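Local coordinates for GCN5-related N-acetyltransferase (Exiguobacterium sibiricum 255-15, PDB 3GY9), which binds coenzyme A and probably transfers an acyl group from it to an acceptor that is not known, at residues Glu41-Phe44 / Gly48-Met51; Gly65-Gln70 / Leu107-Leu112; Val61-Gly66 / Thr95-Lys100; Asp13-Leu18 / Val53-Thr58; Lys100-Ala105 / Gln124-Gln129. All coordinates share one frame; numbering follows the deposited sequence.

Interaction 1: Glu41-Phe44 / Gly48-Met51. With GOL (glycerol), chain H.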
# COMPACT_ATOMS: atom_id res chain seq x y z
N GLU A 41 -5.99 -11.78 11.90
CA GLU A 41 -5.23 -11.06 12.91
C GLU A 41 -5.00 -9.60 12.51
O GLU A 41 -5.10 -8.70 13.36
CB GLU A 41 -3.88 -11.74 13.12
CG GLU A 41 -3.98 -13.18 13.55
N GLU A 42 -4.64 -9.38 11.25
CA GLU A 42 -4.40 -8.03 10.74
C GLU A 42 -5.41 -7.84 9.64
O GLU A 42 -5.18 -8.18 8.48
CB GLU A 42 -2.95 -7.86 10.27
CG GLU A 42 -1.98 -7.93 11.43
CD GLU A 42 -0.51 -7.71 11.07
OE1 GLU A 42 -0.12 -7.94 9.91
OE2 GLU A 42 0.26 -7.36 11.98
N SER A 43 -6.57 -7.34 10.04
CA SER A 43 -7.75 -7.27 9.19
C SER A 43 -7.84 -5.98 8.39
O SER A 43 -8.65 -5.89 7.47
CB SER A 43 -9.01 -7.38 10.06
OG SER A 43 -9.21 -6.20 10.83
N PHE A 44 -7.06 -4.97 8.78
CA PHE A 44 -7.15 -3.64 8.17
C PHE A 44 -8.57 -3.03 8.27
O PHE A 44 -8.93 -2.18 7.45
CB PHE A 44 -6.66 -3.70 6.71
CG PHE A 44 -5.20 -4.05 6.60
CD1 PHE A 44 -4.22 -3.07 6.65
CD2 PHE A 44 -4.79 -5.37 6.52
CE1 PHE A 44 -2.87 -3.39 6.60
CE2 PHE A 44 -3.45 -5.69 6.48
CZ PHE A 44 -2.50 -4.72 6.52
N GLY A 48 -7.36 3.45 12.26
CA GLY A 48 -5.93 3.64 12.00
C GLY A 48 -5.35 2.68 11.00
O GLY A 48 -4.14 2.61 10.83
N GLU A 49 -6.21 1.96 10.29
CA GLU A 49 -5.73 1.06 9.24
C GLU A 49 -6.75 0.96 8.12
O GLU A 49 -7.94 1.24 8.32
CB GLU A 49 -5.38 -0.32 9.83
CG GLU A 49 -6.46 -0.89 10.69
CD GLU A 49 -6.13 -2.20 11.37
OE1 GLU A 49 -5.00 -2.41 11.88
OE2 GLU A 49 -7.05 -3.02 11.45
N ALA A 50 -6.28 0.60 6.95
CA ALA A 50 -7.15 0.34 5.80
C ALA A 50 -6.39 -0.46 4.77
O ALA A 50 -5.16 -0.36 4.66
CB ALA A 50 -7.60 1.64 5.20
N MSE A 51 -7.14 -1.22 3.96
CA MSE A 51 -6.59 -1.92 2.82
C MSE A 51 -7.41 -1.50 1.62
O MSE A 51 -8.66 -1.45 1.71
CB MSE A 51 -6.69 -3.42 2.99
CG MSE A 51 -6.14 -4.25 1.86
SE MSE A 51 -4.29 -3.84 1.32
CE MSE A 51 -3.49 -3.91 3.05
C1 GOL H . -6.37 -5.64 13.82
O1 GOL H . -6.48 -5.45 12.41
C2 GOL H . -5.12 -5.01 14.44
O2 GOL H . -5.06 -3.62 14.22
C3 GOL H . -3.82 -5.68 14.01
O3 GOL H . -2.74 -5.15 14.76
O HOH W 1 -9.88 -1.63 4.95
O HOH W 2 -4.53 -4.72 10.10

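Interaction 2: Gly65-Gln70 / Leu107-Leu112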
# COMPACT_ATOMS: atom_id res chain seq x y z
N GLY A 65 -3.08 -2.44 -1.69
CA GLY A 65 -2.14 -1.73 -0.83
C GLY A 65 -2.88 -0.99 0.26
O GLY A 65 -3.99 -0.53 0.06
N GLY A 66 -2.23 -0.84 1.40
CA GLY A 66 -2.89 -0.20 2.51
C GLY A 66 -1.92 0.28 3.54
O GLY A 66 -0.75 0.47 3.26
N TYR A 67 -2.44 0.48 4.74
CA TYR A 67 -1.63 0.98 5.85
C TYR A 67 -2.20 0.52 7.18
O TYR A 67 -3.37 0.16 7.29
CB TYR A 67 -1.56 2.52 5.81
CG TYR A 67 -2.86 3.18 6.15
CD1 TYR A 67 -3.82 3.45 5.16
CD2 TYR A 67 -3.17 3.52 7.47
CE1 TYR A 67 -5.04 4.05 5.49
CE2 TYR A 67 -4.39 4.10 7.80
CZ TYR A 67 -5.32 4.36 6.80
OH TYR A 67 -6.54 4.94 7.16
N MSE A 68 -1.33 0.52 8.17
CA MSE A 68 -1.71 0.24 9.54
C MSE A 68 -0.65 0.80 10.48
O MSE A 68 0.32 1.41 10.04
CB MSE A 68 -1.93 -1.26 9.75
CG MSE A 68 -0.70 -2.11 9.56
SE MSE A 68 -0.99 -4.00 9.95
CE MSE A 68 -0.95 -3.86 11.86
N LYS A 69 -0.84 0.63 11.78
CA LYS A 69 0.11 1.14 12.73
C LYS A 69 1.45 0.45 12.60
O LYS A 69 1.51 -0.77 12.46
CB LYS A 69 -0.45 0.96 14.15
CG LYS A 69 0.39 1.66 15.19
CD LYS A 69 -0.13 1.42 16.60
CE LYS A 69 0.87 1.92 17.64
NZ LYS A 69 2.20 1.25 17.51
N GLN A 70 2.54 1.23 12.66
CA GLN A 70 3.89 0.67 12.73
C GLN A 70 4.15 0.26 14.16
O GLN A 70 4.07 1.06 15.06
CB GLN A 70 4.92 1.70 12.29
CG GLN A 70 6.39 1.29 12.54
CD GLN A 70 6.80 0.07 11.76
OE1 GLN A 70 6.58 -0.02 10.56
NE2 GLN A 70 7.43 -0.88 12.44
N LEU A 107 -4.09 11.44 8.29
CA LEU A 107 -5.10 11.91 9.24
C LEU A 107 -4.88 11.30 10.61
O LEU A 107 -5.35 11.86 11.60
CB LEU A 107 -6.51 11.57 8.76
CG LEU A 107 -6.96 12.25 7.48
CD1 LEU A 107 -8.26 11.62 6.99
CD2 LEU A 107 -7.12 13.75 7.66
N THR A 108 -4.18 10.18 10.65
CA THR A 108 -3.93 9.43 11.89
C THR A 108 -2.48 9.49 12.35
O THR A 108 -2.25 9.54 13.55
CB THR A 108 -4.35 7.96 11.71
OG1 THR A 108 -5.74 7.92 11.42
CG2 THR A 108 -4.12 7.17 12.96
N TYR A 109 -1.53 9.52 11.41
CA TYR A 109 -0.10 9.36 11.69
C TYR A 109 0.69 10.60 11.27
O TYR A 109 0.32 11.30 10.33
CB TYR A 109 0.48 8.11 10.99
CG TYR A 109 -0.26 6.84 11.39
CD1 TYR A 109 -0.07 6.27 12.64
CD2 TYR A 109 -1.15 6.23 10.53
CE1 TYR A 109 -0.74 5.11 13.02
CE2 TYR A 109 -1.85 5.08 10.89
CZ TYR A 109 -1.65 4.53 12.15
OH TYR A 109 -2.35 3.41 12.54
N ASP A 110 1.74 10.89 12.03
CA ASP A 110 2.61 12.03 11.75
C ASP A 110 3.80 11.63 10.88
O ASP A 110 4.54 12.50 10.41
CB ASP A 110 3.09 12.65 13.06
CG ASP A 110 1.98 13.30 13.81
OD1 ASP A 110 1.33 14.17 13.22
OD2 ASP A 110 1.70 12.92 14.95
N ARG A 111 3.96 10.33 10.66
CA ARG A 111 5.04 9.81 9.84
C ARG A 111 4.57 8.52 9.20
O ARG A 111 3.86 7.76 9.84
CB ARG A 111 6.25 9.50 10.71
CG ARG A 111 7.44 8.94 9.95
CD ARG A 111 8.68 8.83 10.85
NE ARG A 111 9.26 10.13 11.13
CZ ARG A 111 9.39 10.68 12.34
NH1 ARG A 111 8.99 10.04 13.44
NH2 ARG A 111 9.94 11.88 12.46
N LEU A 112 4.94 8.29 7.94
CA LEU A 112 4.68 7.00 7.27
C LEU A 112 5.98 6.37 6.84
O LEU A 112 6.87 7.05 6.35
CB LEU A 112 3.79 7.17 6.05
CG LEU A 112 2.41 7.76 6.33
CD1 LEU A 112 1.66 7.95 5.03
CD2 LEU A 112 1.59 6.88 7.29
O HOH W 3 -6.35 7.53 8.79

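Interaction 3: Val61-Gly66 / Thr95-Lys100. With COA (coenzyme A), chain B.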
# COMPACT_ATOMS: atom_id res chain seq x y z
N VAL A 61 -9.40 -7.25 -9.96
CA VAL A 61 -8.42 -6.65 -9.04
C VAL A 61 -7.10 -6.49 -9.78
O VAL A 61 -6.52 -7.48 -10.26
CB VAL A 61 -8.18 -7.56 -7.80
CG1 VAL A 61 -7.01 -7.02 -6.97
CG2 VAL A 61 -9.42 -7.67 -6.98
N LEU A 62 -6.61 -5.25 -9.88
CA LEU A 62 -5.33 -5.00 -10.54
C LEU A 62 -4.18 -4.68 -9.57
O LEU A 62 -3.01 -4.73 -9.97
CB LEU A 62 -5.46 -3.85 -11.53
CG LEU A 62 -6.49 -3.98 -12.66
CD1 LEU A 62 -6.46 -2.77 -13.52
CD2 LEU A 62 -6.27 -5.24 -13.48
N ALA A 63 -4.53 -4.35 -8.32
CA ALA A 63 -3.54 -3.95 -7.32
C ALA A 63 -4.17 -3.95 -5.94
O ALA A 63 -5.39 -3.88 -5.80
CB ALA A 63 -3.02 -2.57 -7.61
N CYS A 64 -3.30 -4.02 -4.94
CA CYS A 64 -3.72 -3.82 -3.58
C CYS A 64 -2.68 -2.99 -2.84
O CYS A 64 -1.54 -2.90 -3.29
CB CYS A 64 -3.93 -5.17 -2.87
SG CYS A 64 -2.47 -6.21 -2.76
N GLY A 65 -3.08 -2.44 -1.69
CA GLY A 65 -2.14 -1.73 -0.83
C GLY A 65 -2.88 -0.99 0.26
O GLY A 65 -3.99 -0.53 0.06
N GLY A 66 -2.23 -0.84 1.40
CA GLY A 66 -2.89 -0.20 2.51
C GLY A 66 -1.92 0.28 3.54
O GLY A 66 -0.75 0.47 3.26
N THR A 95 0.56 4.98 -8.40
CA THR A 95 0.50 6.37 -7.96
C THR A 95 -0.84 6.70 -7.33
O THR A 95 -0.88 7.28 -6.25
CB THR A 95 0.85 7.33 -9.09
OG1 THR A 95 2.18 7.05 -9.54
CG2 THR A 95 0.77 8.76 -8.63
N ALA A 96 -1.94 6.33 -7.98
CA ALA A 96 -3.27 6.65 -7.46
C ALA A 96 -3.50 5.95 -6.12
O ALA A 96 -4.06 6.53 -5.20
CB ALA A 96 -4.34 6.23 -8.44
N LEU A 97 -3.06 4.71 -6.02
CA LEU A 97 -3.18 3.95 -4.79
C LEU A 97 -2.39 4.62 -3.64
O LEU A 97 -2.94 4.84 -2.55
CB LEU A 97 -2.69 2.54 -5.04
CG LEU A 97 -2.65 1.54 -3.91
CD1 LEU A 97 -4.04 1.27 -3.33
CD2 LEU A 97 -2.02 0.23 -4.41
N LEU A 98 -1.12 4.93 -3.87
CA LEU A 98 -0.31 5.56 -2.84
C LEU A 98 -0.84 6.93 -2.45
O LEU A 98 -0.84 7.28 -1.28
CB LEU A 98 1.14 5.66 -3.25
CG LEU A 98 2.05 4.54 -2.73
CD1 LEU A 98 2.24 4.67 -1.20
CD2 LEU A 98 1.49 3.17 -3.06
N GLU A 99 -1.29 7.71 -3.42
CA GLU A 99 -1.82 9.05 -3.11
C GLU A 99 -3.04 8.97 -2.20
O GLU A 99 -3.17 9.76 -1.27
CB GLU A 99 -2.11 9.86 -4.39
CG GLU A 99 -0.83 10.30 -5.07
CD GLU A 99 -1.03 11.13 -6.32
OE1 GLU A 99 -2.17 11.17 -6.85
OE2 GLU A 99 -0.03 11.72 -6.77
N LYS A 100 -3.89 7.97 -2.42
CA LYS A 100 -5.05 7.74 -1.56
C LYS A 100 -4.62 7.30 -0.16
O LYS A 100 -5.09 7.84 0.85
CB LYS A 100 -5.99 6.71 -2.19
CG LYS A 100 -7.31 6.57 -1.46
CD LYS A 100 -8.27 5.67 -2.22
CE LYS A 100 -9.60 5.54 -1.51
NZ LYS A 100 -10.53 6.67 -1.84
N1A COA B . 8.04 -1.63 -12.16
C2A COA B . 8.54 -0.88 -11.11
N3A COA B . 8.35 0.49 -11.07
C4A COA B . 7.65 1.10 -12.06
C5A COA B . 7.13 0.36 -13.13
C6A COA B . 7.33 -1.01 -13.17
N6A COA B . 6.95 -1.72 -14.22
N7A COA B . 6.50 1.24 -13.95
C8A COA B . 6.60 2.48 -13.44
N9A COA B . 7.32 2.40 -12.27
C1B COA B . 7.72 3.51 -11.39
C2B COA B . 8.29 4.68 -12.17
O2B COA B . 9.33 5.29 -11.42
C3B COA B . 7.12 5.61 -12.31
O3B COA B . 7.48 6.97 -12.43
P3B COA B . 7.23 7.68 -13.85
O7A COA B . 7.66 9.13 -13.77
O8A COA B . 8.05 6.92 -14.87
O9A COA B . 5.77 7.60 -14.23
C4B COA B . 6.39 5.37 -11.00
O4B COA B . 6.57 3.99 -10.72
C5B COA B . 4.91 5.74 -11.06
O5B COA B . 4.28 5.02 -12.08
P1A COA B . 2.89 4.20 -11.87
O1A COA B . 1.91 4.98 -11.04
O2A COA B . 2.44 3.85 -13.25
O3A COA B . 3.46 2.91 -11.11
P2A COA B . 2.84 1.44 -11.07
O4A COA B . 1.33 1.43 -11.24
O5A COA B . 3.63 0.55 -11.96
O6A COA B . 3.16 1.08 -9.54
CBP COA B . 4.77 -0.26 -8.31
CCP COA B . 4.50 1.05 -9.05
CDP COA B . 3.88 -0.33 -7.08
CEP COA B . 6.25 -0.25 -7.88
CAP COA B . 4.46 -1.45 -9.25
OAP COA B . 5.17 -1.29 -10.46
C9P COA B . 4.86 -2.75 -8.61
O9P COA B . 4.01 -3.42 -7.73
N8P COA B . 6.07 -3.19 -8.95
C7P COA B . 6.61 -4.45 -8.43
C6P COA B . 8.12 -4.35 -8.20
C5P COA B . 8.85 -4.21 -9.51
O5P COA B . 8.24 -3.87 -10.54
N4P COA B . 10.16 -4.46 -9.49
C3P COA B . 11.02 -4.09 -10.59
C2P COA B . 10.78 -4.94 -11.84
S1P COA B . 10.91 -6.72 -11.59

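Interaction 4: Asp13-Leu18 / Val53-Thr58. With SO4 (sulfate ion), chain C.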
# COMPACT_ATOMS: atom_id res chain seq x y z
N ASP A 13 -13.55 -11.44 1.32
CA ASP A 13 -14.06 -12.62 0.65
C ASP A 13 -14.92 -12.30 -0.59
O ASP A 13 -15.47 -13.20 -1.22
CB ASP A 13 -14.80 -13.50 1.66
CG ASP A 13 -13.91 -13.92 2.82
OD1 ASP A 13 -12.85 -14.51 2.54
OD2 ASP A 13 -14.24 -13.64 4.00
N GLY A 14 -15.02 -11.02 -0.94
CA GLY A 14 -15.83 -10.60 -2.07
C GLY A 14 -15.04 -10.30 -3.33
O GLY A 14 -15.60 -9.75 -4.27
N TYR A 15 -13.76 -10.66 -3.36
CA TYR A 15 -12.89 -10.40 -4.53
C TYR A 15 -12.23 -11.67 -4.95
O TYR A 15 -11.95 -12.55 -4.12
CB TYR A 15 -11.77 -9.42 -4.18
CG TYR A 15 -12.25 -8.10 -3.64
CD1 TYR A 15 -12.59 -7.06 -4.50
CD2 TYR A 15 -12.39 -7.91 -2.27
CE1 TYR A 15 -13.05 -5.83 -3.99
CE2 TYR A 15 -12.84 -6.70 -1.76
CZ TYR A 15 -13.16 -5.68 -2.62
OH TYR A 15 -13.61 -4.51 -2.08
N ASN A 16 -11.93 -11.79 -6.25
CA ASN A 16 -11.08 -12.89 -6.70
C ASN A 16 -9.63 -12.49 -6.58
O ASN A 16 -9.13 -11.72 -7.41
CB ASN A 16 -11.40 -13.27 -8.14
CG ASN A 16 -10.60 -14.49 -8.62
OD1 ASN A 16 -9.85 -15.08 -7.82
ND2 ASN A 16 -10.76 -14.87 -9.89
N TRP A 17 -8.96 -13.01 -5.57
CA TRP A 17 -7.56 -12.70 -5.31
C TRP A 17 -6.58 -13.62 -6.01
O TRP A 17 -5.37 -13.40 -5.93
CB TRP A 17 -7.26 -12.82 -3.80
CG TRP A 17 -7.99 -11.84 -2.97
CD1 TRP A 17 -9.11 -12.08 -2.23
CD2 TRP A 17 -7.67 -10.46 -2.77
NE1 TRP A 17 -9.50 -10.93 -1.58
CE2 TRP A 17 -8.63 -9.92 -1.91
CE3 TRP A 17 -6.65 -9.63 -3.25
CZ2 TRP A 17 -8.60 -8.59 -1.49
CZ3 TRP A 17 -6.63 -8.30 -2.84
CH2 TRP A 17 -7.60 -7.80 -1.98
N LEU A 18 -7.07 -14.68 -6.64
CA LEU A 18 -6.16 -15.68 -7.21
C LEU A 18 -5.16 -15.11 -8.22
O LEU A 18 -3.99 -15.48 -8.18
CB LEU A 18 -6.90 -16.87 -7.78
CG LEU A 18 -7.42 -17.80 -6.70
CD1 LEU A 18 -8.16 -18.95 -7.37
CD2 LEU A 18 -6.28 -18.34 -5.80
N VAL A 53 -8.02 -1.85 -2.80
CA VAL A 53 -7.79 -2.52 -4.07
C VAL A 53 -8.09 -1.57 -5.21
O VAL A 53 -8.98 -0.71 -5.09
CB VAL A 53 -8.65 -3.80 -4.27
CG1 VAL A 53 -8.09 -4.93 -3.44
CG2 VAL A 53 -10.11 -3.54 -3.97
N ALA A 54 -7.36 -1.76 -6.32
CA ALA A 54 -7.65 -1.06 -7.57
C ALA A 54 -8.41 -2.04 -8.44
O ALA A 54 -7.95 -3.15 -8.66
CB ALA A 54 -6.38 -0.64 -8.24
N LEU A 55 -9.59 -1.62 -8.89
CA LEU A 55 -10.44 -2.42 -9.73
C LEU A 55 -10.47 -1.86 -11.13
O LEU A 55 -10.65 -0.66 -11.34
CB LEU A 55 -11.86 -2.44 -9.20
CG LEU A 55 -12.04 -3.07 -7.82
CD1 LEU A 55 -13.49 -2.99 -7.45
CD2 LEU A 55 -11.58 -4.51 -7.78
N SER A 56 -10.35 -2.76 -12.10
CA SER A 56 -10.48 -2.40 -13.50
C SER A 56 -11.92 -2.03 -13.87
O SER A 56 -12.85 -2.20 -13.08
CB SER A 56 -10.03 -3.54 -14.39
OG SER A 56 -11.04 -4.54 -14.49
N THR A 57 -12.12 -1.58 -15.11
CA THR A 57 -13.47 -1.27 -15.61
C THR A 57 -14.34 -2.52 -15.72
O THR A 57 -15.56 -2.41 -15.87
CB THR A 57 -13.42 -0.57 -16.97
OG1 THR A 57 -12.69 -1.37 -17.90
CG2 THR A 57 -12.76 0.81 -16.83
N THR A 58 -13.71 -3.69 -15.65
CA THR A 58 -14.44 -4.96 -15.67
C THR A 58 -14.39 -5.66 -14.32
O THR A 58 -14.61 -6.88 -14.24
CB THR A 58 -13.92 -5.88 -16.77
OG1 THR A 58 -12.51 -6.09 -16.58
CG2 THR A 58 -14.17 -5.29 -18.13
S SO4 C . -12.34 -12.05 -11.92
O1 SO4 C . -12.56 -12.05 -13.36
O2 SO4 C . -13.06 -10.94 -11.33
O3 SO4 C . -10.91 -11.89 -11.66
O4 SO4 C . -12.81 -13.30 -11.34

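Interaction 5: Lys100-Ala105 / Gln124-Gln129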
# COMPACT_ATOMS: atom_id res chain seq x y z
N LYS A 100 -3.89 7.97 -2.42
CA LYS A 100 -5.05 7.74 -1.56
C LYS A 100 -4.62 7.30 -0.16
O LYS A 100 -5.09 7.84 0.85
CB LYS A 100 -5.99 6.71 -2.19
CG LYS A 100 -7.31 6.57 -1.46
CD LYS A 100 -8.27 5.67 -2.22
CE LYS A 100 -9.60 5.54 -1.51
NZ LYS A 100 -10.53 6.67 -1.84
N ILE A 101 -3.71 6.33 -0.12
CA ILE A 101 -3.17 5.84 1.14
C ILE A 101 -2.55 6.96 1.96
O ILE A 101 -2.81 7.10 3.16
CB ILE A 101 -2.12 4.74 0.88
CG1 ILE A 101 -2.80 3.46 0.38
CG2 ILE A 101 -1.32 4.44 2.16
CD1 ILE A 101 -1.84 2.41 -0.17
N MSE A 102 -1.70 7.76 1.32
CA MSE A 102 -0.95 8.81 2.03
C MSE A 102 -1.91 9.84 2.61
O MSE A 102 -1.81 10.24 3.77
CB MSE A 102 0.07 9.45 1.09
CG MSE A 102 1.12 8.46 0.69
SE MSE A 102 2.12 9.04 -0.86
CE MSE A 102 3.02 10.19 0.03
N SER A 103 -2.83 10.29 1.77
CA SER A 103 -3.75 11.32 2.20
C SER A 103 -4.60 10.86 3.40
O SER A 103 -4.80 11.63 4.36
CB SER A 103 -4.60 11.77 1.01
OG SER A 103 -5.48 12.80 1.38
N GLU A 104 -5.06 9.62 3.37
CA GLU A 104 -5.87 9.13 4.47
C GLU A 104 -5.02 8.83 5.70
O GLU A 104 -5.41 9.18 6.81
CB GLU A 104 -6.64 7.88 4.07
CG GLU A 104 -7.57 7.36 5.15
CD GLU A 104 -8.42 6.22 4.69
OE1 GLU A 104 -9.20 6.42 3.73
OE2 GLU A 104 -8.32 5.13 5.30
N ALA A 105 -3.87 8.18 5.53
CA ALA A 105 -3.08 7.76 6.66
C ALA A 105 -2.55 8.93 7.46
O ALA A 105 -2.39 8.83 8.67
CB ALA A 105 -1.94 6.86 6.20
N GLN A 124 10.52 7.51 -4.04
CA GLN A 124 11.12 8.83 -4.01
C GLN A 124 10.31 9.84 -4.82
O GLN A 124 10.19 10.98 -4.40
CB GLN A 124 12.58 8.80 -4.44
CG GLN A 124 13.44 8.07 -3.41
CD GLN A 124 14.86 8.57 -3.34
OE1 GLN A 124 15.10 9.78 -3.32
NE2 GLN A 124 15.81 7.64 -3.28
N GLY A 125 9.73 9.40 -5.94
CA GLY A 125 8.88 10.28 -6.75
C GLY A 125 7.66 10.77 -6.00
O GLY A 125 7.12 11.84 -6.28
N LEU A 126 7.21 9.99 -5.03
CA LEU A 126 6.10 10.38 -4.17
C LEU A 126 6.50 11.27 -2.98
O LEU A 126 5.64 11.73 -2.22
CB LEU A 126 5.41 9.14 -3.65
CG LEU A 126 4.69 8.26 -4.68
CD1 LEU A 126 4.37 6.90 -4.06
CD2 LEU A 126 3.42 8.95 -5.20
N GLY A 127 7.80 11.46 -2.78
CA GLY A 127 8.31 12.33 -1.73
C GLY A 127 8.99 11.61 -0.58
O GLY A 127 9.53 12.27 0.31
N PHE A 128 8.98 10.27 -0.58
CA PHE A 128 9.64 9.51 0.49
C PHE A 128 11.15 9.64 0.45
O PHE A 128 11.77 9.74 -0.62
CB PHE A 128 9.31 8.02 0.44
CG PHE A 128 7.90 7.70 0.80
CD1 PHE A 128 6.90 7.76 -0.16
CD2 PHE A 128 7.55 7.36 2.10
CE1 PHE A 128 5.57 7.49 0.17
CE2 PHE A 128 6.23 7.08 2.43
CZ PHE A 128 5.25 7.16 1.47
N GLN A 129 11.74 9.63 1.64
CA GLN A 129 13.18 9.67 1.80
C GLN A 129 13.71 8.26 2.00
O GLN A 129 13.19 7.50 2.82
CB GLN A 129 13.56 10.51 3.02
CG GLN A 129 15.07 10.69 3.23
CD GLN A 129 15.40 11.43 4.51
OE1 GLN A 129 14.51 11.90 5.22
NE2 GLN A 129 16.70 11.54 4.83

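Interaction 1: Glu41-Phe44 / Gly48-Met51
Phe44 lies with one face of its ring under the terminal methyl of selenomethionine Met51, whose CE sits 3.6 Å from the ring centroid and only 8° off the normal. The methyl makes a CH-pi contact at close range, while SE stands farther back above the same face. Bends at chi2 (53°) and chi3 (50°) curl the Met51 chain so that CE, rather than the selenium, meets the ring. Over the opposite face, 3.5 Å from the plane, lies a water that accepts from Phe44 N and donates a weak bond to Glu49 OE1. A second water bridges the backbones, accepting from Met51 N at 2.9 Å and probably donating to Phe44 O. Alongside it, Ala50 CA makes a CA-H...O contact with Phe44 O.

Glu49 is also linked to the loop through a glycerol, probably taken up from the crystallisation liquor. Its carboxylate accepts from two adjacent hydroxyls of the glycerol: O2 donates to Glu49 OE1 at 2.6 Å and O1 to OE2 at 2.7 Å, while Ser43 N donates to the same O1 at 3.0 Å. Glu46 N also binds OE2, and Met68 of strand 61-69 touches both Phe44 and Glu49. The Phe44-Met51 pair is a Met-aromatic contact, here fastening the loop after helix 31-37 to the start of strand 50-55 in the GNAT sheet.

Interaction 2: Gly65-Gln70 / Leu107-Leu112
The ring of Tyr109 carries the CG2 methyl of its own neighbour Thr108 over the centre of one face, 3.6 Å above the plane, and meets Tyr67 at its edge, where CD2 of Tyr67 lies near the Tyr109 plane and 4.0 Å from Tyr109 CE2. Relative to the Tyr67 ring, the same CE2 arrives obliquely, so the two tyrosines pack without a stack.

The hydroxyl end of Tyr109 runs on across the backbone of strand 61-69. Its OH is 3.5 Å from Lys69 CB, and the two side chains cross at about a right angle. Lys69 N is near this OH too but poorly angled for a bond; the phenol instead hydrogen-bonds to Gly48 O. Lys69 turns its amine back, with chi4 at -59°, and NZ donates to Gln70 O at 3.1 Å from above the carbonyl plane. A water bridges Tyr67 and Thr108, donating to Tyr67 OH at 3.1 Å and lying 2.7 Å from Thr108 OG1. Replacing Tyr109 with a leucine would probably leave Gly48 O without its phenol partner and open a gap beside Lys69 and the Tyr67 ring.

Tyr67 also hydrogen-bonds Glu104 and rests on Ile101 and Ala105 of helix 93-105, while strand 76-84 pairs with strand 61-69, placing the contact where the turn from that helix into strand 111-114 folds back against the sheet.

Interaction 3: Val61-Gly66 / Thr95-Lys100
In the GNAT fold, helix 93-105 lies on the central sheet with its N-terminal end at the coenzyme A pyrophosphate, and here the axes of segments 95-100 and 61-66 approach to 8.6 Å and incline by 20°. The contact is van der Waals packing, and rests on Leu97. Its CD2 methyl lies 3.4 Å from Cys64 O and 4.4 Å from Ala63 CB, while CD1 faces Gly65 O at 3.8 Å. With CG anti to the backbone N (chi1 178°), both methyls reach the strand; a side chain on Gly65 would point at Leu97 and come too near CD2. An alanine in place of Leu97 is likely to open a gap between helix and sheet above Cys64 and Gly65, with Phe52 also losing a neighbour.

The polar interactions belong to the cofactor. Gly92, Gly94, Ser90 and Val84 also bind it, and Thr95 grips a single phosphate oxygen twice: OG1 donates to O1A at 2.6 Å and N to the same O1A at 3.0 Å.

Interaction 4: Asp13-Leu18 / Val53-Thr58
Val53 and Tyr15 point at each other from opposite directions, whereas Trp17 crosses Val53 at about a right angle, so the two branches of the valine serve different aromatic rings. CG2 meets Tyr15 CE1 at 3.7 Å, approaching its ring obliquely, and CG1 lies 3.3 Å from Trp17 CH2, also oblique to the indole. This division follows from the valine rotamer (chi1 -76°), which sets CG1 beside the backbone N and CG2 between N and the carbonyl carbon. Leu55, two residues farther along strand 50-55, adds its CD2 methyl at 4.3 Å from Tyr15 CE1. Within the loop, Tyr15 CB lies 3.7 Å above the indole plane of Trp17, toward its rim.

Asn16 between them caps the start of helix 18-26, its OD1 accepting from Leu18 N at 3.0 Å, and its ND2 donates to O4 of a sulfate ion, probably from the crystallisation liquor, at 3.0 Å. With Tyr15 OH bonded to Glu7 and Trp17 NE1 to Phe12 O, the loop is held to the strand here by apolar packing, which depends on how the shapes fit.

Interaction 5: Lys100-Ala105 / Gln124-Gln129
The loop leaving helix 120-125 packs on helix 93-105 through selenomethionine Met102, which points toward it. The end of Met102 lies against Phe128: CE is 3.7 Å and SE 3.9 Å from Phe128 CE1, with the two side chains coming from opposite directions. SE stands 5.1 Å from the ring centroid and 70° off its normal, an oblique Met-aromatic contact. A bend at chi3 (75°) turns the methyl so that it also approaches Leu126 O at 3.8 Å, while SE meets Leu126 CB at 4.3 Å.

The loop takes its shape from a Schellman motif that closes helix 120-125, with Gly127 at positive phi (110°) and its N donating to Gln124 O at 2.9 Å. A side chain at Gly127 would be jammed against the carbonyl of Leu126. Beyond the turn, Phe128 is covered by His138 and Leu140 of strand 138-141, by Leu114 and by Ile79; Leu140 touches Met102 as well. Leu126 lies next to Thr95, a residue that binds coenzyme A.

In the fold
Interactions 1 to 4 gather on neighbouring strands 50-55 and 61-69 of the mixed sheet. Interactions 1 and 4 share the first strand, their centres about 18 Å apart, and interactions 2 and 3 share the second, overlapping at Gly65 and Gly66. Helix 93-105 links interactions 3 and 5, whose centres are about 11 Å apart. Side-chain hydrogen bonds connect interaction 2 to interactions 1 and 5, each about 10 Å away between centres. Along the chain interaction 1 falls between the two segments of interaction 4, while those of 2 and 5 alternate. Together they tie the N-terminal loops and the cofactor-binding helix to one sheet, with interaction 3 reaching coenzyme A directly.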